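Local coordinates for protein putative peptidase (Bacteroides fragilis, PDB 5DYN) that probably acts as a clostripain-family cysteine protease that cleaves and thereby activates the B. fragilis toxin, at residues I82-Y94 / E103-K115. Sequence-based numbering, arbitrary orientation.
With NA (sodium ion), chain F.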
loop_
_atom_site.group_PDB
_atom_site.type_symbol
_atom_site.label_atom_id
_atom_site.label_comp_id
_atom_site.label_asym_id
_atom_site.label_seq_id
_atom_site.Cartn_x
_atom_site.Cartn_y
_atom_site.Cartn_z
ATOM N N ILE B 82 8.489 10.189 2.962
ATOM C CA ILE B 82 8.091 8.931 3.596
ATOM C C ILE B 82 8.758 7.744 2.905
ATOM O O ILE B 82 9.351 6.880 3.554
ATOM C CB ILE B 82 6.562 8.730 3.569
ATOM C CG1 ILE B 82 5.864 9.737 4.485
ATOM C CG2 ILE B 82 6.200 7.312 3.996
ATOM C CD1 ILE B 82 4.364 9.799 4.287
ATOM N N ALA B 83 8.662 7.715 1.579
ATOM C CA ALA B 83 9.229 6.630 0.789
ATOM C C ALA B 83 10.748 6.567 0.905
ATOM O O ALA B 83 11.314 5.498 1.140
ATOM C CB ALA B 83 8.825 6.773 -0.664
ATOM N N SER B 84 11.404 7.712 0.734
ATOM C CA SER B 84 12.864 7.766 0.786
ATOM C C SER B 84 13.386 7.378 2.168
ATOM O O SER B 84 14.402 6.694 2.275
ATOM C CB SER B 84 13.368 9.159 0.400
ATOM O OG SER B 84 12.824 10.155 1.249
ATOM N N CYS B 85 12.688 7.806 3.217
ATOM C CA CYS B 85 13.042 7.411 4.583
ATOM C C CYS B 85 12.956 5.903 4.754
ATOM O O CYS B 85 13.886 5.271 5.253
ATOM C CB CYS B 85 12.135 8.096 5.607
ATOM S SG CYS B 85 12.540 9.818 5.936
ATOM N N TYR B 86 11.824 5.344 4.339
ATOM C CA TYR B 86 11.589 3.909 4.388
ATOM C C TYR B 86 12.719 3.173 3.676
ATOM O O TYR B 86 13.300 2.227 4.218
ATOM C CB TYR B 86 10.253 3.560 3.732
ATOM C CG TYR B 86 9.645 2.237 4.155
ATOM C CD1 TYR B 86 8.316 2.159 4.567
ATOM C CD2 TYR B 86 10.399 1.074 4.163
ATOM C CE1 TYR B 86 7.757 0.959 4.947
ATOM C CE2 TYR B 86 9.850 -0.133 4.549
ATOM C CZ TYR B 86 8.531 -0.185 4.940
ATOM O OH TYR B 86 7.988 -1.385 5.325
ATOM N N TYR B 87 13.035 3.621 2.461
ATOM C CA TYR B 87 14.040 2.953 1.642
ATOM C C TYR B 87 15.454 3.094 2.202
ATOM O O TYR B 87 16.178 2.104 2.307
ATOM C CB TYR B 87 14.012 3.486 0.210
ATOM C CG TYR B 87 15.131 2.913 -0.631
ATOM C CD1 TYR B 87 15.058 1.616 -1.117
ATOM C CD2 TYR B 87 16.273 3.656 -0.916
ATOM C CE1 TYR B 87 16.078 1.077 -1.873
ATOM C CE2 TYR B 87 17.299 3.124 -1.673
ATOM C CZ TYR B 87 17.195 1.832 -2.150
ATOM O OH TYR B 87 18.206 1.286 -2.906
ATOM N N ASP B 88 15.844 4.321 2.540
ATOM C CA ASP B 88 17.206 4.603 2.996
ATOM C C ASP B 88 17.585 3.774 4.216
ATOM O O ASP B 88 18.733 3.349 4.355
ATOM C CB ASP B 88 17.376 6.092 3.312
ATOM C CG ASP B 88 17.455 6.949 2.061
ATOM O OD1 ASP B 88 17.830 6.415 0.996
ATOM O OD2 ASP B 88 17.145 8.157 2.143
ATOM N N TYR B 89 16.613 3.542 5.092
ATOM C CA TYR B 89 16.839 2.769 6.308
ATOM C C TYR B 89 17.257 1.340 5.997
ATOM O O TYR B 89 18.238 0.834 6.545
ATOM C CB TYR B 89 15.580 2.759 7.172
ATOM C CG TYR B 89 15.767 2.106 8.522
ATOM C CD1 TYR B 89 16.183 2.850 9.619
ATOM C CD2 TYR B 89 15.523 0.749 8.704
ATOM C CE1 TYR B 89 16.352 2.262 10.859
ATOM C CE2 TYR B 89 15.694 0.152 9.940
ATOM C CZ TYR B 89 16.108 0.914 11.014
ATOM O OH TYR B 89 16.277 0.332 12.250
ATOM N N TYR B 90 16.505 0.693 5.115
ATOM C CA TYR B 90 16.747 -0.711 4.811
ATOM C C TYR B 90 17.901 -0.899 3.838
ATOM O O TYR B 90 18.516 -1.964 3.805
ATOM C CB TYR B 90 15.484 -1.365 4.250
ATOM C CG TYR B 90 14.435 -1.675 5.294
ATOM C CD1 TYR B 90 14.412 -2.906 5.935
ATOM C CD2 TYR B 90 13.461 -0.742 5.629
ATOM C CE1 TYR B 90 13.453 -3.197 6.886
ATOM C CE2 TYR B 90 12.497 -1.026 6.578
ATOM C CZ TYR B 90 12.497 -2.255 7.203
ATOM O OH TYR B 90 11.542 -2.543 8.151
ATOM N N GLN B 91 18.200 0.125 3.045
ATOM C CA GLN B 91 19.310 0.015 2.105
ATOM C C GLN B 91 20.638 0.179 2.846
ATOM O O GLN B 91 21.656 -0.380 2.440
ATOM C CB GLN B 91 19.175 1.037 0.967
ATOM C CG GLN B 91 19.537 2.471 1.318
ATOM C CD GLN B 91 21.019 2.765 1.160
ATOM O OE1 GLN B 91 21.763 1.977 0.571
ATOM N NE2 GLN B 91 21.457 3.902 1.694
ATOM N N SER B 92 20.615 0.932 3.942
ATOM C CA SER B 92 21.808 1.148 4.751
ATOM C C SER B 92 22.222 -0.134 5.456
ATOM O O SER B 92 23.405 -0.374 5.695
ATOM C CB SER B 92 21.569 2.256 5.780
ATOM O OG SER B 92 21.374 3.505 5.142
ATOM N N ARG B 93 21.234 -0.959 5.784
ATOM C CA ARG B 93 21.482 -2.198 6.507
ATOM C C ARG B 93 21.410 -3.411 5.581
ATOM O O ARG B 93 21.455 -4.554 6.035
ATOM C CB ARG B 93 20.484 -2.336 7.657
ATOM C CG ARG B 93 20.621 -1.233 8.695
ATOM C CD ARG B 93 19.400 -1.120 9.588
ATOM N NE ARG B 93 19.604 -0.124 10.636
ATOM C CZ ARG B 93 19.509 1.189 10.448
ATOM N NH1 ARG B 93 19.207 1.668 9.249
ATOM N NH2 ARG B 93 19.715 2.024 11.458
ATOM N N TYR B 94 21.312 -3.150 4.281
ATOM C CA TYR B 94 21.206 -4.211 3.288
ATOM C C TYR B 94 22.504 -4.998 3.161
ATOM O O TYR B 94 23.564 -4.427 2.918
ATOM C CB TYR B 94 20.814 -3.630 1.929
ATOM C CG TYR B 94 20.736 -4.654 0.820
ATOM C CD1 TYR B 94 19.643 -5.504 0.707
ATOM C CD2 TYR B 94 21.753 -4.768 -0.119
ATOM C CE1 TYR B 94 19.567 -6.440 -0.309
ATOM C CE2 TYR B 94 21.685 -5.701 -1.137
ATOM C CZ TYR B 94 20.591 -6.535 -1.227
ATOM O OH TYR B 94 20.522 -7.466 -2.237
ATOM N N GLU B 103 14.709 -8.485 13.859
ATOM C CA GLU B 103 15.492 -7.611 14.725
ATOM C C GLU B 103 16.712 -7.052 14.004
ATOM O O GLU B 103 17.314 -6.077 14.453
ATOM C CB GLU B 103 15.925 -8.358 15.986
ATOM C CG GLU B 103 14.788 -9.069 16.701
ATOM C CD GLU B 103 14.328 -8.327 17.941
ATOM O OE1 GLU B 103 15.061 -7.426 18.404
ATOM O OE2 GLU B 103 13.231 -8.641 18.450
ATOM N N ASP B 104 17.075 -7.674 12.887
ATOM C CA ASP B 104 18.169 -7.186 12.054
ATOM C C ASP B 104 17.880 -7.465 10.583
ATOM O O ASP B 104 18.323 -8.473 10.031
ATOM C CB ASP B 104 19.494 -7.831 12.465
ATOM C CG ASP B 104 20.689 -7.215 11.757
ATOM O OD1 ASP B 104 20.569 -6.077 11.252
ATOM O OD2 ASP B 104 21.749 -7.873 11.703
ATOM N N TRP B 105 17.134 -6.569 9.946
ATOM C CA TRP B 105 16.698 -6.793 8.574
ATOM C C TRP B 105 17.767 -6.405 7.559
ATOM O O TRP B 105 18.017 -5.224 7.329
ATOM C CB TRP B 105 15.414 -6.020 8.288
ATOM C CG TRP B 105 14.672 -6.563 7.115
ATOM C CD1 TRP B 105 14.882 -6.264 5.802
ATOM C CD2 TRP B 105 13.599 -7.512 7.146
ATOM N NE1 TRP B 105 14.005 -6.967 5.011
ATOM C CE2 TRP B 105 13.206 -7.739 5.812
ATOM C CE3 TRP B 105 12.931 -8.188 8.172
ATOM C CZ2 TRP B 105 12.175 -8.615 5.476
ATOM C CZ3 TRP B 105 11.909 -9.056 7.839
ATOM C CH2 TRP B 105 11.540 -9.262 6.501
ATOM N N THR B 106 18.382 -7.411 6.945
ATOM C CA THR B 106 19.410 -7.186 5.936
ATOM C C THR B 106 18.914 -7.545 4.538
ATOM O O THR B 106 19.684 -7.548 3.575
ATOM C CB THR B 106 20.670 -8.006 6.241
ATOM O OG1 THR B 106 20.334 -9.397 6.259
ATOM C CG2 THR B 106 21.245 -7.610 7.590
ATOM N N GLY B 107 17.622 -7.842 4.432
ATOM C CA GLY B 107 17.039 -8.298 3.185
ATOM C C GLY B 107 16.628 -7.176 2.254
ATOM O O GLY B 107 16.194 -7.420 1.129
ATOM N N GLY B 108 16.762 -5.941 2.720
ATOM C CA GLY B 108 16.420 -4.793 1.903
ATOM C C GLY B 108 14.925 -4.571 1.786
ATOM O O GLY B 108 14.145 -5.095 2.585
ATOM N N VAL B 109 14.530 -3.803 0.775
ATOM C CA VAL B 109 13.143 -3.384 0.613
ATOM C C VAL B 109 12.929 -2.730 -0.756
ATOM O O VAL B 109 13.890 -2.411 -1.459
ATOM C CB VAL B 109 12.728 -2.392 1.731
ATOM C CG1 VAL B 109 13.210 -0.983 1.403
ATOM C CG2 VAL B 109 11.221 -2.411 1.953
ATOM N N SER B 110 11.666 -2.543 -1.130
ATOM C CA SER B 110 11.314 -1.780 -2.320
ATOM C C SER B 110 10.076 -0.929 -2.039
ATOM O O SER B 110 9.066 -1.432 -1.553
ATOM C CB SER B 110 11.070 -2.708 -3.509
ATOM O OG SER B 110 9.909 -3.495 -3.319
ATOM N N VAL B 111 10.164 0.363 -2.339
ATOM C CA VAL B 111 9.068 1.291 -2.082
ATOM C C VAL B 111 8.745 2.120 -3.324
ATOM O O VAL B 111 9.645 2.615 -4.004
ATOM C CB VAL B 111 9.396 2.250 -0.912
ATOM C CG1 VAL B 111 8.221 3.181 -0.632
ATOM C CG2 VAL B 111 9.760 1.466 0.336
ATOM N N GLY B 112 7.456 2.264 -3.617
ATOM C CA GLY B 112 7.021 3.092 -4.724
ATOM C C GLY B 112 5.978 4.110 -4.307
ATOM O O GLY B 112 5.221 3.884 -3.363
ATOM N N VAL B 113 5.940 5.242 -5.000
ATOM C CA VAL B 113 4.884 6.224 -4.783
ATOM C C VAL B 113 4.160 6.518 -6.091
ATOM O O VAL B 113 4.784 6.846 -7.099
ATOM C CB VAL B 113 5.425 7.538 -4.199
ATOM C CG1 VAL B 113 4.281 8.493 -3.910
ATOM C CG2 VAL B 113 6.206 7.270 -2.937
ATOM N N ALA B 114 2.836 6.400 -6.067
ATOM C CA ALA B 114 2.032 6.598 -7.263
ATOM C C ALA B 114 1.183 7.859 -7.158
ATOM O O ALA B 114 0.543 8.100 -6.138
ATOM C CB ALA B 114 1.147 5.381 -7.510
ATOM N N LYS B 115 1.183 8.657 -8.222
ATOM C CA LYS B 115 0.339 9.845 -8.289
ATOM C C LYS B 115 -1.083 9.448 -8.686
ATOM O O LYS B 115 -1.332 9.051 -9.824
ATOM C CB LYS B 115 0.919 10.860 -9.279
ATOM C CG LYS B 115 0.262 12.232 -9.230
ATOM C CD LYS B 115 1.043 13.254 -10.050
ATOM C CE LYS B 115 0.480 14.657 -9.863
ATOM N NZ LYS B 115 1.332 15.702 -10.500
HETATM NA NA NA F . 18.189 -4.678 4.933
#
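A sodium ion ties Tyr90 to Trp105 through their backbone carbonyls: Trp105 O lies 2.5 Å from the ion and Tyr90 O 3.0 Å, and Gly108 belongs to the same site. Beside this link the two rings meet as an offset edge-to-face pair, planes at 86°, with the CD1–CE1 edge of Tyr90 turned toward the five-membered ring of Trp105. Tyr90 CD1 comes within 3.4 Å of Trp105 CD1; farther out, the Tyr90 hydroxyl is hydrogen-bonded to Gly62 O. Next to the ion, the CD1 edge of Tyr94 lies close to CA of Gly108, and Thr106 CA makes a CA-H...O contact with Arg93 O (3.3 Å). Residues 82-92 of helix 78-92 run antiparallel to strand 110-115, the central strand of the mixed sheet of this clan CD peptidase domain, their axes 8.2 Å apart at closest approach. With chi1 at 81°, Val109 splits its methyls: CG1 rests against Tyr90 CB, and CG2, opposite the backbone N, reaches Tyr86 CE2 (3.7 Å). Two residues along the strand, Val111 CG2 makes an off-centre CH-pi contact with the same Tyr86 ring, 4.3 Å from its centroid, while the hydroxyl of that ring bonds to Asp31. Ala83 CB touches both Val111 CG1 and, at 3.5 Å, Val113 CG2.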